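Local coordinates for protein (R)-specific enoyl-CoA hydratase (Aeromonas punctata, PDB 1IQ6) that catalyses the hydration of short-chain trans-2-enoyl-CoA, of four to six carbons, to (3R)-3-hydroxyacyl-CoA in polyhydroxyalkanoate biosynthesis, at residues A12-R17 and V94-E99; T111-I116 and T126-V131. All blocks are in the same frame, centred on the assembly; numbering follows the deposited sequence.

Contact 1 of 2, residues A12-R17 and V94-E99; sequences ARLSKR and VTAEVE
Strands 12-17 and 94-99 run antiparallel, their axes 4.6 Å apart at closest approach. Six backbone hydrogen bonds join Ala12, Leu14 and Lys16 to Val98, Ala96 and Val94, two bonds to each pair. Arg13 and Glu97 form a non-hydrogen-bonded pair. The CB of Arg13 lies next to the backbone O of Ala96 and beside CG of Glu97. Its CG sits in the crowded position between the backbone N and the carbonyl carbon (chi1 65°). Arg13 CD passes Thr95 CG2 at 4.2 Å. A bend at chi3 (66°) then lays the guanidinium over the Glu97 carboxylate, the two planes 10° apart. Arg13 NH1 is 3.3 Å from Glu97 OE1, but the oxygen lies above the guanidinium plane. This salt bridge therefore rests on charge alone, with no N-H aimed at the oxygen. Arg13 NH1 instead donates in plane to a water 2.6 Å away, which makes a weak bond to Glu97 OE2. On the same face, Ser15 OG and Thr95 OG1 share a hydrogen bond of 3.1 Å. On the other face the apolar contacts are Ala12 CB to Val98 CG2 at 4.0 Å and Leu14 CD1 to Ala96 CB at 4.1 Å. Leu61 and Leu65 of helix 55-68 pack on that side. An antiparallel sheet wrapped round a long central helix is the hallmark of the hot-dog fold.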
# COMPACT_ATOMS: atom_id res chain seq x y z
N ALA B 12 10.18 -5.96 14.77
CA ALA B 12 11.17 -5.92 13.71
C ALA B 12 11.12 -4.55 13.07
O ALA B 12 10.08 -3.88 13.09
CB ALA B 12 10.87 -6.99 12.66
N ARG B 13 12.24 -4.13 12.50
CA ARG B 13 12.28 -2.82 11.87
C ARG B 13 13.33 -2.79 10.76
O ARG B 13 14.18 -3.67 10.66
CB ARG B 13 12.60 -1.73 12.90
CG ARG B 13 13.99 -1.84 13.52
CD ARG B 13 14.42 -0.54 14.19
NE ARG B 13 13.61 -0.19 15.35
CZ ARG B 13 13.83 0.89 16.11
NH1 ARG B 13 13.05 1.13 17.15
NH2 ARG B 13 14.82 1.72 15.81
N LEU B 14 13.23 -1.77 9.92
CA LEU B 14 14.18 -1.56 8.85
C LEU B 14 14.12 -0.08 8.50
O LEU B 14 13.15 0.61 8.82
CB LEU B 14 13.86 -2.42 7.62
CG LEU B 14 12.57 -2.24 6.81
CD1 LEU B 14 12.59 -0.93 6.03
CD2 LEU B 14 12.43 -3.41 5.85
N SER B 15 15.18 0.42 7.88
CA SER B 15 15.22 1.82 7.49
C SER B 15 15.51 1.87 6.00
O SER B 15 16.15 0.98 5.45
CB SER B 15 16.30 2.57 8.26
OG SER B 15 15.99 2.63 9.64
N LYS B 16 15.02 2.92 5.35
CA LYS B 16 15.23 3.07 3.93
C LYS B 16 15.03 4.50 3.47
O LYS B 16 14.26 5.25 4.07
CB LYS B 16 14.27 2.16 3.17
CG LYS B 16 14.48 2.18 1.67
CD LYS B 16 13.73 1.07 0.98
CE LYS B 16 14.07 1.05 -0.49
NZ LYS B 16 13.52 -0.14 -1.19
N ARG B 17 15.73 4.87 2.41
CA ARG B 17 15.62 6.20 1.83
C ARG B 17 14.98 6.09 0.46
O ARG B 17 15.48 5.38 -0.41
CB ARG B 17 17.01 6.84 1.67
CG ARG B 17 17.63 7.36 2.94
CD ARG B 17 19.01 7.96 2.67
NE ARG B 17 19.66 8.41 3.89
CZ ARG B 17 19.41 9.57 4.49
NH1 ARG B 17 20.04 9.89 5.61
NH2 ARG B 17 18.54 10.42 3.97
N VAL B 94 13.49 6.86 6.40
CA VAL B 94 12.36 6.52 7.27
C VAL B 94 12.68 5.19 7.93
O VAL B 94 13.56 4.46 7.49
CB VAL B 94 11.03 6.35 6.50
CG1 VAL B 94 10.67 7.64 5.79
CG2 VAL B 94 11.12 5.18 5.53
N THR B 95 11.96 4.90 9.01
CA THR B 95 12.13 3.64 9.71
C THR B 95 10.75 3.00 9.80
O THR B 95 9.79 3.63 10.26
CB THR B 95 12.70 3.86 11.13
OG1 THR B 95 13.99 4.47 11.04
CG2 THR B 95 12.83 2.53 11.87
N ALA B 96 10.65 1.76 9.33
CA ALA B 96 9.39 1.01 9.37
C ALA B 96 9.51 0.07 10.56
O ALA B 96 10.55 -0.56 10.76
CB ALA B 96 9.21 0.23 8.08
N GLU B 97 8.45 -0.02 11.35
CA GLU B 97 8.45 -0.87 12.55
C GLU B 97 7.16 -1.67 12.67
O GLU B 97 6.08 -1.12 12.50
CB GLU B 97 8.62 0.00 13.80
CG GLU B 97 9.89 0.84 13.82
CD GLU B 97 10.00 1.78 15.01
OE1 GLU B 97 10.95 2.60 15.03
OE2 GLU B 97 9.15 1.71 15.93
N VAL B 98 7.29 -2.96 12.95
CA VAL B 98 6.12 -3.81 13.16
C VAL B 98 6.29 -4.52 14.49
O VAL B 98 7.42 -4.79 14.93
CB VAL B 98 5.93 -4.87 12.03
CG1 VAL B 98 5.82 -4.18 10.67
CG2 VAL B 98 7.06 -5.90 12.05
N GLU B 99 5.18 -4.80 15.15
CA GLU B 99 5.20 -5.49 16.43
C GLU B 99 3.95 -6.36 16.56
O GLU B 99 2.84 -5.90 16.29
CB GLU B 99 5.24 -4.49 17.59
CG GLU B 99 5.05 -5.15 18.95
CD GLU B 99 5.23 -4.21 20.12
OE1 GLU B 99 5.02 -4.65 21.27
OE2 GLU B 99 5.59 -3.03 19.90
O HOH W 1 11.02 0.15 18.40

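Contact 2 of 2, residues T111-I116 and T126-V131; sequences TLTTRI and TGEAVV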
# COMPACT_ATOMS: atom_id res chain seq x y z
N THR B 111 -1.95 -10.26 14.43
CA THR B 111 -2.22 -8.85 14.21
C THR B 111 -0.96 -8.12 14.66
O THR B 111 -0.37 -8.47 15.68
CB THR B 111 -3.43 -8.35 15.02
OG1 THR B 111 -4.60 -9.05 14.60
CG2 THR B 111 -3.63 -6.85 14.82
N LEU B 112 -0.54 -7.14 13.87
CA LEU B 112 0.66 -6.37 14.20
C LEU B 112 0.44 -4.88 14.01
O LEU B 112 -0.26 -4.46 13.09
CB LEU B 112 1.83 -6.80 13.31
CG LEU B 112 2.24 -8.28 13.27
CD1 LEU B 112 1.46 -8.98 12.17
CD2 LEU B 112 3.75 -8.40 13.03
N THR B 113 1.03 -4.08 14.89
CA THR B 113 0.95 -2.64 14.74
C THR B 113 2.08 -2.31 13.76
O THR B 113 3.19 -2.81 13.89
CB THR B 113 1.15 -1.92 16.10
OG1 THR B 113 -0.05 -2.05 16.87
CG2 THR B 113 1.46 -0.45 15.90
N THR B 114 1.76 -1.48 12.77
CA THR B 114 2.70 -1.10 11.72
C THR B 114 2.87 0.41 11.68
O THR B 114 1.91 1.15 11.48
CB THR B 114 2.17 -1.60 10.37
OG1 THR B 114 0.87 -1.04 10.13
CG2 THR B 114 2.04 -3.12 10.38
N ARG B 115 4.11 0.87 11.88
CA ARG B 115 4.40 2.29 11.90
C ARG B 115 5.60 2.71 11.06
O ARG B 115 6.56 1.96 10.92
CB ARG B 115 4.64 2.74 13.35
CG ARG B 115 3.43 2.51 14.22
CD ARG B 115 3.62 2.90 15.67
NE ARG B 115 2.32 2.81 16.34
CZ ARG B 115 2.14 2.81 17.65
NH1 ARG B 115 0.91 2.73 18.14
NH2 ARG B 115 3.18 2.89 18.47
N ILE B 116 5.51 3.91 10.49
CA ILE B 116 6.60 4.49 9.72
C ILE B 116 6.96 5.78 10.44
O ILE B 116 6.08 6.62 10.71
CB ILE B 116 6.18 4.88 8.28
CG1 ILE B 116 5.76 3.65 7.47
CG2 ILE B 116 7.35 5.61 7.59
CD1 ILE B 116 6.89 2.69 7.16
N THR B 126 0.65 5.10 10.44
CA THR B 126 0.36 4.14 11.49
C THR B 126 -0.85 3.30 11.10
O THR B 126 -1.67 3.72 10.29
CB THR B 126 0.13 4.83 12.85
OG1 THR B 126 0.04 3.83 13.87
CG2 THR B 126 -1.15 5.66 12.83
N GLY B 127 -0.94 2.11 11.67
CA GLY B 127 -2.06 1.25 11.36
C GLY B 127 -1.80 -0.14 11.88
O GLY B 127 -0.92 -0.34 12.73
N GLU B 128 -2.56 -1.11 11.37
CA GLU B 128 -2.42 -2.49 11.79
C GLU B 128 -2.51 -3.46 10.62
O GLU B 128 -3.30 -3.26 9.69
CB GLU B 128 -3.52 -2.86 12.78
CG GLU B 128 -3.47 -2.18 14.12
CD GLU B 128 -4.65 -2.56 14.98
OE1 GLU B 128 -5.79 -2.19 14.62
OE2 GLU B 128 -4.46 -3.23 16.02
N ALA B 129 -1.69 -4.50 10.67
CA ALA B 129 -1.71 -5.53 9.64
C ALA B 129 -2.27 -6.80 10.26
O ALA B 129 -2.09 -7.07 11.45
CB ALA B 129 -0.30 -5.79 9.13
N VAL B 130 -2.98 -7.57 9.45
CA VAL B 130 -3.54 -8.85 9.87
C VAL B 130 -2.95 -9.82 8.86
O VAL B 130 -3.12 -9.64 7.65
CB VAL B 130 -5.07 -8.88 9.78
CG1 VAL B 130 -5.58 -10.26 10.18
CG2 VAL B 130 -5.67 -7.81 10.70
N VAL B 131 -2.24 -10.84 9.34
CA VAL B 131 -1.60 -11.79 8.44
C VAL B 131 -1.77 -13.25 8.84
O VAL B 131 -1.82 -13.59 10.02
CB VAL B 131 -0.08 -11.51 8.34
CG1 VAL B 131 0.16 -10.08 7.89
CG2 VAL B 131 0.58 -11.75 9.68
O HOH W 2 -2.09 -4.15 16.46
O HOH W 3 -1.11 4.59 16.10
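The Arg115 guanidinium has Thr126 OG1 at its edge, near its plane, with Arg115 NE 3.5 Å from that oxygen. The Arg115 chain is extended from CG to NE and runs alongside Thr126, whose OG1 is anti to the backbone N (chi1 -172°). One water bonds to Thr126 OG1 at 2.6 Å and weakly accepts from Arg115 NH1. The Glu128 carboxylate is turned at chi3 (-66°). Glu128 OE2 accepts a 2.6 Å hydrogen bond from a second water, which also bonds to Thr113 OG1. The Thr111 side chain crosses that of Glu128 obliquely, its CG2 near the same OE2. Charged and hydroxyl groups on this face are thus linked through water. Strands 109-117 and 123-132 form a beta hairpin within the hot-dog sheet. Two backbone bonds, Leu112 N to Ala129 O and Ala129 N to Leu112 O, pair these residues, both in the carbonyl planes. Thr114 N gives Gly127 O a nearly straight bond of 2.9 Å, though the donor stands above the carbonyl plane. On the opposite face, Leu112 CD1 meets Val131 CG2 at 3.8 Å, the two side chains nearly at right angles. Thr114 CG2, anti to the carbonyl carbon, reaches Ala129 CB at 3.8 Å. Thr114 OG1 lies in the crowded position (chi1 58°) and is hydrogen-bonded to Gln80 NE2 of strand 76-84. Phe62 and Leu66 of helix 55-68 cover this face.

In the fold
Both contacts belong to one antiparallel sheet. Strands 93-103 and 109-117 are neighbours in it, and probable hydrogen bonds from Glu97 N to Arg115 O and from Thr113 N to Glu99 O join them. Contact 1 reaches strand 11-17, an outermost strand within the chain. Contact 2 joins two inner strands, with strand 76-84 beyond them. Each is partly buried, with one face on helix 55-68 and a polar face away from it. There contact 1 has direct side-chain pairs as well as a water; in contact 2 the hydrogen bonds between polar side chains run through waters. In contact 1, Lys16 NZ also hydrogen-bonds to Leu29 O and forms a salt bridge with Glu31 OE2, both of the second subunit. Contact 2 touches no other chain.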